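Local atomic coordinates of yeast glycogen phosphorylase (Saccharomyces cerevisiae, PDB entry 1YGP), a protein that belongs to the carbohydrate phosphorylase family, with the two-domain GT-B architecture and a bound pyridoxal-5'-phosphate. Residues 717-722 against 739-744; 745-750 against 857-862; 601-606 against 710-715; 510-515 against 861-866. One frame throughout, in Å; residues are numbered along the deposited sequence.

How the contacts relate
Contacts 1, 2 and 3 lie on or beside the C-terminal Rossmann-like domain, while contact 4 reaches the edge of the N-terminal sheet. In chain order contact 3 closes first, then contact 1, both nested inside the long loop that contact 4 closes; contact 2 opens after contact 1 closes and ends on the same stretch as contact 4. Contacts 1 and 2 share helix 743-751, with centres about 14 Å apart. Contacts 2 and 4 share S861 and D862 of helix 861-873, centres about 10 Å apart. Contacts 1 and 3 meet through S715. Each contact has a side chain within about 7 to 10 Å of pyridoxal-5'-phosphate, which lies between the two domains.

Contact 1 of 4, residues 717-722 against 739-744; sequences AGTEAS and TVDGAN
The carboxylate of D741 lies against the backbone bend at G718-E720, with one oxygen facing the amides and the other the E720 side chain. With CG anti to the backbone N (chi1 163°), D741 reaches across so that OD1 takes a nearly straight bond on its syn lone pair from E720 N, 3.1 Å away (174° at the hydrogen). G718 N adds a weaker, more bent bond to the same OD1 at 3.0 Å. D741 OD2 instead rests 3.2 Å from E720 CB, while the E720 chain bends at chi2 (-75°) and carries its own carboxylate away to S715 OG and K613 NZ. The E720 end comes to about 7 Å from the pyridoxal-5'-phosphate and about 5 Å from a bound phosphate ion. In the C-terminal Rossmann-like domain of this GT-B fold, the contact thus joins the loop after strand 710-713 to the turn that leads from strand 735-739 into helix 743-751. Beyond D741, G742 CA approaches E720 O at 3.3 Å in a CA-H...O contact. A743 N then bonds S722 O at 3.1 Å. At the other end A717 CB meets T739 CG2 at 4.0 Å; the inverse gamma turn centred on V740 is closed by a weak D741 N to T739 O bond, and N744 ND2 donates to that same carbonyl.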
loop_
_atom_site.group_PDB
_atom_site.type_symbol
_atom_site.label_atom_id
_atom_site.label_comp_id
_atom_site.label_asym_id
_atom_site.label_seq_id
_atom_site.Cartn_x
_atom_site.Cartn_y
_atom_site.Cartn_z
ATOM N N ALA A 717 -21.527 -16.579 -37.098
ATOM C CA ALA A 717 -22.339 -15.429 -37.447
ATOM C C ALA A 717 -23.573 -15.245 -36.568
ATOM O O ALA A 717 -24.333 -16.158 -36.215
ATOM C CB ALA A 717 -22.794 -15.527 -38.864
ATOM N N GLY A 718 -23.743 -13.997 -36.176
ATOM C CA GLY A 718 -24.822 -13.672 -35.284
ATOM C C GLY A 718 -24.404 -13.593 -33.830
ATOM O O GLY A 718 -25.282 -13.281 -33.022
ATOM N N THR A 719 -23.129 -13.788 -33.444
ATOM C CA THR A 719 -22.769 -13.729 -32.029
ATOM C C THR A 719 -22.109 -12.475 -31.509
ATOM O O THR A 719 -21.960 -12.363 -30.295
ATOM C CB THR A 719 -21.841 -14.890 -31.645
ATOM O OG1 THR A 719 -20.702 -14.765 -32.481
ATOM C CG2 THR A 719 -22.465 -16.263 -31.812
ATOM N N GLU A 720 -21.654 -11.530 -32.329
ATOM C CA GLU A 720 -20.924 -10.380 -31.816
ATOM C C GLU A 720 -21.695 -9.098 -31.957
ATOM O O GLU A 720 -22.256 -8.849 -33.019
ATOM C CB GLU A 720 -19.605 -10.214 -32.536
ATOM C CG GLU A 720 -18.688 -11.415 -32.324
ATOM C CD GLU A 720 -17.987 -11.581 -30.974
ATOM O OE1 GLU A 720 -18.359 -10.973 -29.960
ATOM O OE2 GLU A 720 -17.036 -12.353 -30.947
ATOM N N ALA A 721 -21.742 -8.272 -30.913
ATOM C CA ALA A 721 -22.508 -7.046 -31.001
ATOM C C ALA A 721 -21.746 -5.955 -31.740
ATOM O O ALA A 721 -22.308 -5.380 -32.677
ATOM C CB ALA A 721 -22.871 -6.564 -29.603
ATOM N N SER A 722 -20.517 -5.623 -31.335
ATOM C CA SER A 722 -19.751 -4.639 -32.072
ATOM C C SER A 722 -18.377 -5.264 -32.119
ATOM O O SER A 722 -18.288 -6.355 -32.706
ATOM C CB SER A 722 -19.728 -3.293 -31.346
ATOM O OG SER A 722 -19.453 -2.217 -32.249
ATOM N N THR A 739 -16.121 -13.078 -40.284
ATOM C CA THR A 739 -17.472 -13.502 -40.513
ATOM C C THR A 739 -18.322 -12.259 -40.675
ATOM O O THR A 739 -17.958 -11.174 -40.202
ATOM C CB THR A 739 -17.968 -14.279 -39.347
ATOM O OG1 THR A 739 -16.890 -14.958 -38.751
ATOM C CG2 THR A 739 -18.964 -15.304 -39.820
ATOM N N VAL A 740 -19.471 -12.362 -41.335
ATOM C CA VAL A 740 -20.291 -11.185 -41.583
ATOM C C VAL A 740 -21.238 -11.018 -40.400
ATOM O O VAL A 740 -22.400 -11.425 -40.328
ATOM C CB VAL A 740 -20.980 -11.377 -42.990
ATOM C CG1 VAL A 740 -21.555 -12.776 -43.157
ATOM C CG2 VAL A 740 -22.023 -10.276 -43.153
ATOM N N ASP A 741 -20.574 -10.427 -39.419
ATOM C CA ASP A 741 -21.100 -10.274 -38.089
ATOM C C ASP A 741 -20.340 -9.169 -37.377
ATOM O O ASP A 741 -19.229 -8.815 -37.776
ATOM C CB ASP A 741 -20.927 -11.637 -37.426
ATOM C CG ASP A 741 -21.023 -11.689 -35.916
ATOM O OD1 ASP A 741 -22.127 -11.548 -35.379
ATOM O OD2 ASP A 741 -19.968 -11.863 -35.310
ATOM N N GLY A 742 -20.954 -8.598 -36.343
ATOM C CA GLY A 742 -20.335 -7.618 -35.460
ATOM C C GLY A 742 -19.951 -6.331 -36.163
ATOM O O GLY A 742 -20.570 -5.849 -37.127
ATOM N N ALA A 743 -18.818 -5.830 -35.683
ATOM C CA ALA A 743 -18.265 -4.620 -36.246
ATOM C C ALA A 743 -17.772 -4.881 -37.671
ATOM O O ALA A 743 -17.613 -3.926 -38.435
ATOM C CB ALA A 743 -17.107 -4.139 -35.386
ATOM N N ASN A 744 -17.578 -6.135 -38.103
ATOM C CA ASN A 744 -17.140 -6.424 -39.451
ATOM C C ASN A 744 -18.048 -5.808 -40.486
ATOM O O ASN A 744 -17.562 -5.142 -41.400
ATOM C CB ASN A 744 -17.083 -7.906 -39.692
ATOM C CG ASN A 744 -15.856 -8.504 -39.038
ATOM O OD1 ASN A 744 -14.826 -7.872 -38.800
ATOM N ND2 ASN A 744 -15.906 -9.770 -38.688
#

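Contact 2 of 4, residues 745-750 against 857-862; sequences VEITRE and GFFSSD
F859 pushes its ring against one turn of helix 743-751, joining the C-terminal Rossmann-like domain of the GT-B fold to the connection that leads from helix 842-856 into the last helix, 861-873. This is the close-packed, buried half. I747 CD1 sits over one ring face in a CH-pi contact, 3.9 Å from the F859 centroid. At the ring edge, near its plane, F859 CZ meets E746 O at 3.6 Å, and E750 CG lies 3.7 Å from F859 CZ. M727 of helix 724-730 touches both I747 and F859 and completes this apolar patch.

The F858 half is looser and faces solvent on the R749 side. Here R749, E746 and E750 form a salt-bridge network along the helix surface, with R749 NE to E750 OE2 at 3.3 Å; E746 OE2 is also bonded to T513 OG1. F858 has CG anti to the backbone N (chi1 169°), which turns its ring toward this charged row. The guanidinium of R749 stands nearly upright to the F858 ring, their planes 84° apart, and brings its edge to that ring with NH2 nearest CE2.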
loop_
_atom_site.group_PDB
_atom_site.type_symbol
_atom_site.label_atom_id
_atom_site.label_comp_id
_atom_site.label_asym_id
_atom_site.label_seq_id
_atom_site.Cartn_x
_atom_site.Cartn_y
_atom_site.Cartn_z
ATOM N N VAL A 745 -19.367 -5.922 -40.298
ATOM C CA VAL A 745 -20.372 -5.334 -41.180
ATOM C C VAL A 745 -20.152 -3.813 -41.320
ATOM O O VAL A 745 -19.981 -3.317 -42.442
ATOM C CB VAL A 745 -21.776 -5.665 -40.586
ATOM C CG1 VAL A 745 -22.860 -5.007 -41.393
ATOM C CG2 VAL A 745 -22.046 -7.157 -40.643
ATOM N N GLU A 746 -20.079 -3.027 -40.246
ATOM C CA GLU A 746 -19.818 -1.604 -40.400
ATOM C C GLU A 746 -18.439 -1.254 -40.923
ATOM O O GLU A 746 -18.345 -0.264 -41.662
ATOM C CB GLU A 746 -20.040 -0.879 -39.090
ATOM C CG GLU A 746 -21.503 -0.565 -39.145
ATOM C CD GLU A 746 -22.166 -0.183 -37.837
ATOM O OE1 GLU A 746 -22.540 -1.093 -37.087
ATOM O OE2 GLU A 746 -22.344 1.016 -37.602
ATOM N N ILE A 747 -17.380 -2.027 -40.596
ATOM C CA ILE A 747 -16.047 -1.833 -41.190
ATOM C C ILE A 747 -16.233 -1.902 -42.712
ATOM O O ILE A 747 -15.830 -0.982 -43.428
ATOM C CB ILE A 747 -15.006 -2.950 -40.831
ATOM C CG1 ILE A 747 -14.799 -3.119 -39.326
ATOM C CG2 ILE A 747 -13.711 -2.611 -41.527
ATOM C CD1 ILE A 747 -14.496 -1.821 -38.600
ATOM N N THR A 748 -16.910 -2.955 -43.201
ATOM C CA THR A 748 -17.130 -3.191 -44.621
ATOM C C THR A 748 -17.845 -2.040 -45.296
ATOM O O THR A 748 -17.396 -1.599 -46.350
ATOM C CB THR A 748 -17.907 -4.492 -44.771
ATOM O OG1 THR A 748 -17.033 -5.493 -44.251
ATOM C CG2 THR A 748 -18.296 -4.833 -46.186
ATOM N N ARG A 749 -18.911 -1.531 -44.695
ATOM C CA ARG A 749 -19.614 -0.369 -45.205
ATOM C C ARG A 749 -18.640 0.786 -45.432
ATOM O O ARG A 749 -18.424 1.196 -46.567
ATOM C CB ARG A 749 -20.675 0.030 -44.195
ATOM C CG ARG A 749 -21.549 1.215 -44.529
ATOM C CD ARG A 749 -22.354 1.578 -43.293
ATOM N NE ARG A 749 -21.524 2.296 -42.336
ATOM C CZ ARG A 749 -21.863 2.444 -41.049
ATOM N NH1 ARG A 749 -22.994 1.935 -40.560
ATOM N NH2 ARG A 749 -21.048 3.114 -40.233
ATOM N N GLU A 750 -17.978 1.252 -44.376
ATOM C CA GLU A 750 -17.051 2.368 -44.426
ATOM C C GLU A 750 -15.854 2.196 -45.333
ATOM O O GLU A 750 -15.549 3.118 -46.086
ATOM C CB GLU A 750 -16.510 2.661 -43.051
ATOM C CG GLU A 750 -17.569 3.135 -42.092
ATOM C CD GLU A 750 -18.084 4.510 -42.444
ATOM O OE1 GLU A 750 -17.263 5.431 -42.528
ATOM O OE2 GLU A 750 -19.293 4.654 -42.618
ATOM N N GLY A 857 -11.706 6.589 -40.134
ATOM C CA GLY A 857 -12.117 7.717 -39.317
ATOM C C GLY A 857 -13.492 7.729 -38.669
ATOM O O GLY A 857 -13.638 8.368 -37.631
ATOM N N PHE A 858 -14.536 7.091 -39.187
ATOM C CA PHE A 858 -15.827 7.110 -38.510
ATOM C C PHE A 858 -15.729 6.386 -37.173
ATOM O O PHE A 858 -16.478 6.681 -36.240
ATOM C CB PHE A 858 -16.848 6.435 -39.386
ATOM C CG PHE A 858 -18.194 6.112 -38.753
ATOM C CD1 PHE A 858 -19.207 7.070 -38.713
ATOM C CD2 PHE A 858 -18.437 4.819 -38.268
ATOM C CE1 PHE A 858 -20.459 6.732 -38.199
ATOM C CE2 PHE A 858 -19.693 4.491 -37.754
ATOM C CZ PHE A 858 -20.704 5.447 -37.722
ATOM N N PHE A 859 -14.806 5.438 -37.045
ATOM C CA PHE A 859 -14.706 4.708 -35.807
ATOM C C PHE A 859 -13.878 5.471 -34.782
ATOM O O PHE A 859 -13.365 4.856 -33.846
ATOM C CB PHE A 859 -14.105 3.331 -36.083
ATOM C CG PHE A 859 -14.894 2.572 -37.127
ATOM C CD1 PHE A 859 -16.226 2.224 -36.880
ATOM C CD2 PHE A 859 -14.291 2.266 -38.349
ATOM C CE1 PHE A 859 -16.962 1.569 -37.873
ATOM C CE2 PHE A 859 -15.036 1.609 -39.331
ATOM C CZ PHE A 859 -16.369 1.263 -39.097
ATOM N N SER A 860 -13.708 6.792 -34.878
ATOM C CA SER A 860 -13.003 7.510 -33.841
ATOM C C SER A 860 -13.943 7.692 -32.651
ATOM O O SER A 860 -15.047 8.240 -32.787
ATOM C CB SER A 860 -12.572 8.846 -34.399
ATOM O OG SER A 860 -11.915 9.690 -33.460
ATOM N N SER A 861 -13.536 7.322 -31.434
ATOM C CA SER A 861 -14.366 7.496 -30.246
ATOM C C SER A 861 -14.775 8.952 -30.016
ATOM O O SER A 861 -15.706 9.186 -29.235
ATOM C CB SER A 861 -13.632 6.979 -29.016
ATOM O OG SER A 861 -12.285 7.448 -28.935
ATOM N N ASP A 862 -14.140 9.931 -30.705
ATOM C CA ASP A 862 -14.548 11.335 -30.622
ATOM C C ASP A 862 -15.900 11.541 -31.258
ATOM O O ASP A 862 -16.746 12.250 -30.705
ATOM C CB ASP A 862 -13.571 12.264 -31.321
ATOM C CG ASP A 862 -12.201 12.418 -30.664
ATOM O OD1 ASP A 862 -11.996 12.040 -29.502
ATOM O OD2 ASP A 862 -11.327 12.939 -31.357
#

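Contact 3 of 4, residues 601-606 against 710-715; sequences LFDMQV and LSEHIS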
loop_
_atom_site.group_PDB
_atom_site.type_symbol
_atom_site.label_atom_id
_atom_site.label_comp_id
_atom_site.label_asym_id
_atom_site.label_seq_id
_atom_site.Cartn_x
_atom_site.Cartn_y
_atom_site.Cartn_z
ATOM N N LEU A 601 3.688 -13.431 -43.764
ATOM C CA LEU A 601 2.405 -12.847 -43.397
ATOM C C LEU A 601 2.197 -13.112 -41.916
ATOM O O LEU A 601 2.284 -14.249 -41.432
ATOM C CB LEU A 601 1.221 -13.472 -44.147
ATOM C CG LEU A 601 -0.194 -12.982 -43.824
ATOM C CD1 LEU A 601 -0.575 -11.793 -44.682
ATOM C CD2 LEU A 601 -1.181 -14.085 -44.133
ATOM N N PHE A 602 1.990 -12.019 -41.199
ATOM C CA PHE A 602 1.656 -12.083 -39.802
ATOM C C PHE A 602 0.133 -12.102 -39.709
ATOM O O PHE A 602 -0.582 -11.178 -40.119
ATOM C CB PHE A 602 2.296 -10.876 -39.137
ATOM C CG PHE A 602 3.772 -11.096 -38.773
ATOM C CD1 PHE A 602 4.661 -11.759 -39.627
ATOM C CD2 PHE A 602 4.254 -10.604 -37.555
ATOM C CE1 PHE A 602 5.999 -11.921 -39.261
ATOM C CE2 PHE A 602 5.592 -10.771 -37.205
ATOM C CZ PHE A 602 6.463 -11.426 -38.054
ATOM N N ASP A 603 -0.373 -13.209 -39.210
ATOM C CA ASP A 603 -1.788 -13.447 -39.133
ATOM C C ASP A 603 -2.152 -13.592 -37.655
ATOM O O ASP A 603 -1.823 -14.645 -37.076
ATOM C CB ASP A 603 -2.024 -14.709 -39.948
ATOM C CG ASP A 603 -3.422 -15.292 -40.041
ATOM O OD1 ASP A 603 -4.393 -14.674 -39.583
ATOM O OD2 ASP A 603 -3.524 -16.394 -40.579
ATOM N N MET A 604 -2.821 -12.603 -37.013
ATOM C CA MET A 604 -3.151 -12.722 -35.605
ATOM C C MET A 604 -4.604 -12.834 -35.204
ATOM O O MET A 604 -5.482 -12.265 -35.855
ATOM C CB MET A 604 -2.583 -11.555 -34.770
ATOM C CG MET A 604 -2.327 -10.180 -35.327
ATOM S SD MET A 604 -0.735 -10.062 -36.205
ATOM C CE MET A 604 0.327 -9.231 -35.074
ATOM N N GLN A 605 -4.888 -13.563 -34.117
ATOM C CA GLN A 605 -6.214 -13.614 -33.482
ATOM C C GLN A 605 -5.968 -13.455 -31.979
ATOM O O GLN A 605 -5.687 -14.404 -31.242
ATOM C CB GLN A 605 -6.935 -14.957 -33.739
ATOM C CG GLN A 605 -8.390 -14.993 -33.298
ATOM C CD GLN A 605 -9.096 -16.315 -33.571
ATOM O OE1 GLN A 605 -8.485 -17.360 -33.791
ATOM N NE2 GLN A 605 -10.417 -16.377 -33.528
ATOM N N VAL A 606 -5.983 -12.207 -31.522
ATOM C CA VAL A 606 -5.792 -11.897 -30.121
ATOM C C VAL A 606 -7.110 -11.398 -29.515
ATOM O O VAL A 606 -7.605 -10.300 -29.821
ATOM C CB VAL A 606 -4.666 -10.821 -29.910
ATOM C CG1 VAL A 606 -3.334 -11.449 -30.280
ATOM C CG2 VAL A 606 -4.822 -9.591 -30.793
ATOM N N LEU A 710 -2.694 -9.445 -41.164
ATOM C CA LEU A 710 -4.065 -9.908 -41.258
ATOM C C LEU A 710 -4.494 -10.217 -39.821
ATOM O O LEU A 710 -3.676 -10.675 -38.992
ATOM C CB LEU A 710 -4.037 -11.136 -42.165
ATOM C CG LEU A 710 -5.211 -11.828 -42.920
ATOM C CD1 LEU A 710 -5.613 -13.048 -42.133
ATOM C CD2 LEU A 710 -6.330 -10.849 -43.231
ATOM N N SER A 711 -5.759 -9.962 -39.493
ATOM C CA SER A 711 -6.281 -10.236 -38.162
ATOM C C SER A 711 -7.572 -11.016 -38.277
ATOM O O SER A 711 -8.429 -10.708 -39.114
ATOM C CB SER A 711 -6.523 -8.933 -37.423
ATOM O OG SER A 711 -7.445 -8.010 -37.996
ATOM N N GLU A 712 -7.761 -12.029 -37.463
ATOM C CA GLU A 712 -8.900 -12.913 -37.613
ATOM C C GLU A 712 -10.112 -12.412 -36.850
ATOM O O GLU A 712 -10.017 -12.056 -35.667
ATOM C CB GLU A 712 -8.501 -14.278 -37.116
ATOM C CG GLU A 712 -7.311 -14.814 -37.884
ATOM C CD GLU A 712 -7.640 -15.902 -38.882
ATOM O OE1 GLU A 712 -8.752 -16.435 -38.862
ATOM O OE2 GLU A 712 -6.763 -16.237 -39.675
ATOM N N HIS A 713 -11.293 -12.324 -37.444
ATOM C CA HIS A 713 -12.468 -11.882 -36.715
ATOM C C HIS A 713 -13.581 -12.830 -37.145
ATOM O O HIS A 713 -14.563 -12.453 -37.771
ATOM C CB HIS A 713 -12.731 -10.422 -37.072
ATOM C CG HIS A 713 -11.686 -9.505 -36.436
ATOM N ND1 HIS A 713 -11.435 -9.215 -35.153
ATOM C CD2 HIS A 713 -10.743 -8.839 -37.177
ATOM C CE1 HIS A 713 -10.386 -8.427 -35.103
ATOM N NE2 HIS A 713 -9.979 -8.206 -36.332
ATOM N N ILE A 714 -13.418 -14.068 -36.655
ATOM C CA ILE A 714 -14.128 -15.247 -37.112
ATOM C C ILE A 714 -15.173 -15.936 -36.255
ATOM O O ILE A 714 -15.357 -17.141 -36.417
ATOM C CB ILE A 714 -13.048 -16.282 -37.535
ATOM C CG1 ILE A 714 -12.184 -16.685 -36.349
ATOM C CG2 ILE A 714 -12.197 -15.669 -38.652
ATOM C CD1 ILE A 714 -11.055 -17.663 -36.706
ATOM N N SER A 715 -15.874 -15.229 -35.362
ATOM C CA SER A 715 -16.947 -15.795 -34.543
ATOM C C SER A 715 -18.096 -16.361 -35.338
ATOM O O SER A 715 -18.301 -15.944 -36.492
ATOM C CB SER A 715 -17.519 -14.740 -33.634
ATOM O OG SER A 715 -16.662 -14.528 -32.530
#
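L601 opens the strand by laying CD1 near L710 CB, 4.3 Å away. F602 O next accepts L710 N at 2.9 Å. D603 pairs with L710 in parallel register; their side chains run side by side in the same direction. With CG anti to its backbone N (chi1 178°), D603 also reaches E712, so that two like-charged carboxylates lie close together and nearly coplanar, their planes 23° apart. Both have partners outside the pair: E712 OE1 bonds Y827 OH, and D603 OD2 has a weak bond with H831 and a long, weak ion pair with K649.

M604 sends its side chain to the opposite face, with S711. Its backbone takes both neighbours of S711: M604 N donates to L710 O at 2.9 Å and M604 O accepts from E712 N at 2.8 Å. Q605 is extended and crosses I714 at about a right angle, with Q605 NE2 3.3 Å from I714 CG1, while its OE1 is held by N618.

In the six-stranded parallel sheet, ordered 3-2-1-4-5-6 as in Rossmann-like folds, this pair is the central 1-4 junction. Strand 649-654 flanks 601-606 and strand 735-739 flanks 710-713. Helix 820-840 packs on the face of L601, L710 and E712; helix 724-730, through F729, packs on that of M604 and S711.

Contact 4 of 4, residues 510-515 against 861-866; sequences VNVTNG and SDRCIE
The guanidinium of R863 grips the carbonyl of T513 end-on, with two nitrogens on one oxygen. R863 NH1 reaches T513 O at 3.0 Å in the carbonyl plane, whereas R863 NH2 reaches the same oxygen at 3.2 Å from above that plane; T513 O itself lies in the guanidinium plane. V512 CG1 comes in at the guanidinium edge, 3.9 Å from R863 NH1. One helix position on, with SG anti to its carbonyl carbon (chi1 -50°), C864 points its sulfur at the N514-G515 peptide, C864 SG lying 3.3 Å from G515 N. S861 CB packs on the G515 backbone, 4.1 Å from G515 C.

In the GT-B fold the last helix crosses back to the N-terminal domain, and here helix 861-873 runs against the chain leaving strand 509-511, an outermost strand of the N-terminal sheet. Farther out, the bent R863 chain (chi2 -78°) is fixed by NE to F858 O, by a salt bridge from NH1 to E867 and by a cation-pi contact with the F858 ring. The T513 hydroxyl is tied to helix 743-751 through E746. F173 of helix 165-179 packs on C864, and S861 OG bonds S176 OG of that helix.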
loop_
_atom_site.group_PDB
_atom_site.type_symbol
_atom_site.label_atom_id
_atom_site.label_comp_id
_atom_site.label_asym_id
_atom_site.label_seq_id
_atom_site.Cartn_x
_atom_site.Cartn_y
_atom_site.Cartn_z
ATOM N N VAL A 510 -32.082 3.755 -29.350
ATOM C CA VAL A 510 -31.128 4.417 -30.212
ATOM C C VAL A 510 -29.915 3.528 -30.566
ATOM O O VAL A 510 -29.728 2.393 -30.079
ATOM C CB VAL A 510 -30.878 5.699 -29.369
ATOM C CG1 VAL A 510 -29.464 6.245 -29.382
ATOM C CG2 VAL A 510 -31.853 6.708 -29.942
ATOM N N ASN A 511 -29.067 4.005 -31.468
ATOM C CA ASN A 511 -27.842 3.305 -31.773
ATOM C C ASN A 511 -26.658 4.259 -31.747
ATOM O O ASN A 511 -26.780 5.370 -32.258
ATOM C CB ASN A 511 -27.868 2.682 -33.151
ATOM C CG ASN A 511 -26.503 2.065 -33.426
ATOM O OD1 ASN A 511 -25.698 2.533 -34.230
ATOM N ND2 ASN A 511 -26.108 1.055 -32.683
ATOM N N VAL A 512 -25.543 3.903 -31.119
ATOM C CA VAL A 512 -24.313 4.654 -31.284
ATOM C C VAL A 512 -23.236 3.575 -31.411
ATOM O O VAL A 512 -22.888 2.870 -30.467
ATOM C CB VAL A 512 -23.972 5.552 -30.086
ATOM C CG1 VAL A 512 -22.755 6.355 -30.498
ATOM C CG2 VAL A 512 -25.104 6.509 -29.701
ATOM N N THR A 513 -22.789 3.356 -32.640
ATOM C CA THR A 513 -21.721 2.434 -32.976
ATOM C C THR A 513 -20.462 2.863 -32.256
ATOM O O THR A 513 -20.122 4.048 -32.213
ATOM C CB THR A 513 -21.531 2.461 -34.498
ATOM O OG1 THR A 513 -22.759 1.926 -35.016
ATOM C CG2 THR A 513 -20.313 1.698 -35.000
ATOM N N ASN A 514 -19.831 1.858 -31.652
ATOM C CA ASN A 514 -18.615 2.020 -30.864
ATOM C C ASN A 514 -17.440 2.524 -31.652
ATOM O O ASN A 514 -17.531 2.632 -32.874
ATOM C CB ASN A 514 -18.264 0.704 -30.222
ATOM C CG ASN A 514 -19.164 0.421 -29.026
ATOM O OD1 ASN A 514 -19.118 -0.670 -28.468
ATOM N ND2 ASN A 514 -20.043 1.272 -28.511
ATOM N N GLY A 515 -16.330 2.829 -31.003
ATOM C CA GLY A 515 -15.193 3.355 -31.731
ATOM C C GLY A 515 -14.000 3.356 -30.815
ATOM O O GLY A 515 -14.133 2.938 -29.667
ATOM N N SER A 861 -13.536 7.322 -31.434
ATOM C CA SER A 861 -14.366 7.496 -30.246
ATOM C C SER A 861 -14.775 8.952 -30.016
ATOM O O SER A 861 -15.706 9.186 -29.235
ATOM C CB SER A 861 -13.632 6.979 -29.016
ATOM O OG SER A 861 -12.285 7.448 -28.935
ATOM N N ASP A 862 -14.140 9.931 -30.705
ATOM C CA ASP A 862 -14.548 11.335 -30.622
ATOM C C ASP A 862 -15.900 11.541 -31.258
ATOM O O ASP A 862 -16.746 12.250 -30.705
ATOM C CB ASP A 862 -13.571 12.264 -31.321
ATOM C CG ASP A 862 -12.201 12.418 -30.664
ATOM O OD1 ASP A 862 -11.996 12.040 -29.502
ATOM O OD2 ASP A 862 -11.327 12.939 -31.357
ATOM N N ARG A 863 -16.127 10.840 -32.375
ATOM C CA ARG A 863 -17.414 10.849 -33.050
ATOM C C ARG A 863 -18.408 10.105 -32.157
ATOM O O ARG A 863 -19.502 10.644 -32.014
ATOM C CB ARG A 863 -17.267 10.173 -34.410
ATOM C CG ARG A 863 -18.445 10.102 -35.359
ATOM C CD ARG A 863 -19.440 9.020 -34.996
ATOM N NE ARG A 863 -18.902 7.685 -35.184
ATOM C CZ ARG A 863 -19.278 6.650 -34.428
ATOM N NH1 ARG A 863 -20.173 6.772 -33.445
ATOM N NH2 ARG A 863 -18.760 5.460 -34.685
ATOM N N CYS A 864 -18.133 8.931 -31.534
ATOM C CA CYS A 864 -19.075 8.302 -30.582
ATOM C C CYS A 864 -19.496 9.299 -29.507
ATOM O O CYS A 864 -20.681 9.428 -29.178
ATOM C CB CYS A 864 -18.540 7.157 -29.743
ATOM S SG CYS A 864 -17.659 5.796 -30.521
ATOM N N ILE A 865 -18.543 10.060 -28.957
ATOM C CA ILE A 865 -18.861 11.005 -27.904
ATOM C C ILE A 865 -19.634 12.193 -28.450
ATOM O O ILE A 865 -20.485 12.716 -27.713
ATOM C CB ILE A 865 -17.544 11.412 -27.208
ATOM C CG1 ILE A 865 -16.994 10.167 -26.524
ATOM C CG2 ILE A 865 -17.746 12.493 -26.168
ATOM C CD1 ILE A 865 -17.938 9.481 -25.515
ATOM N N GLU A 866 -19.434 12.601 -29.711
ATOM C CA GLU A 866 -20.259 13.654 -30.284
ATOM C C GLU A 866 -21.720 13.195 -30.312
ATOM O O GLU A 866 -22.621 13.874 -29.816
ATOM C CB GLU A 866 -19.800 13.970 -31.699
ATOM C CG GLU A 866 -18.470 14.728 -31.750
ATOM C CD GLU A 866 -17.760 14.852 -33.110
ATOM O OE1 GLU A 866 -18.387 14.770 -34.173
ATOM O OE2 GLU A 866 -16.541 15.039 -33.098
#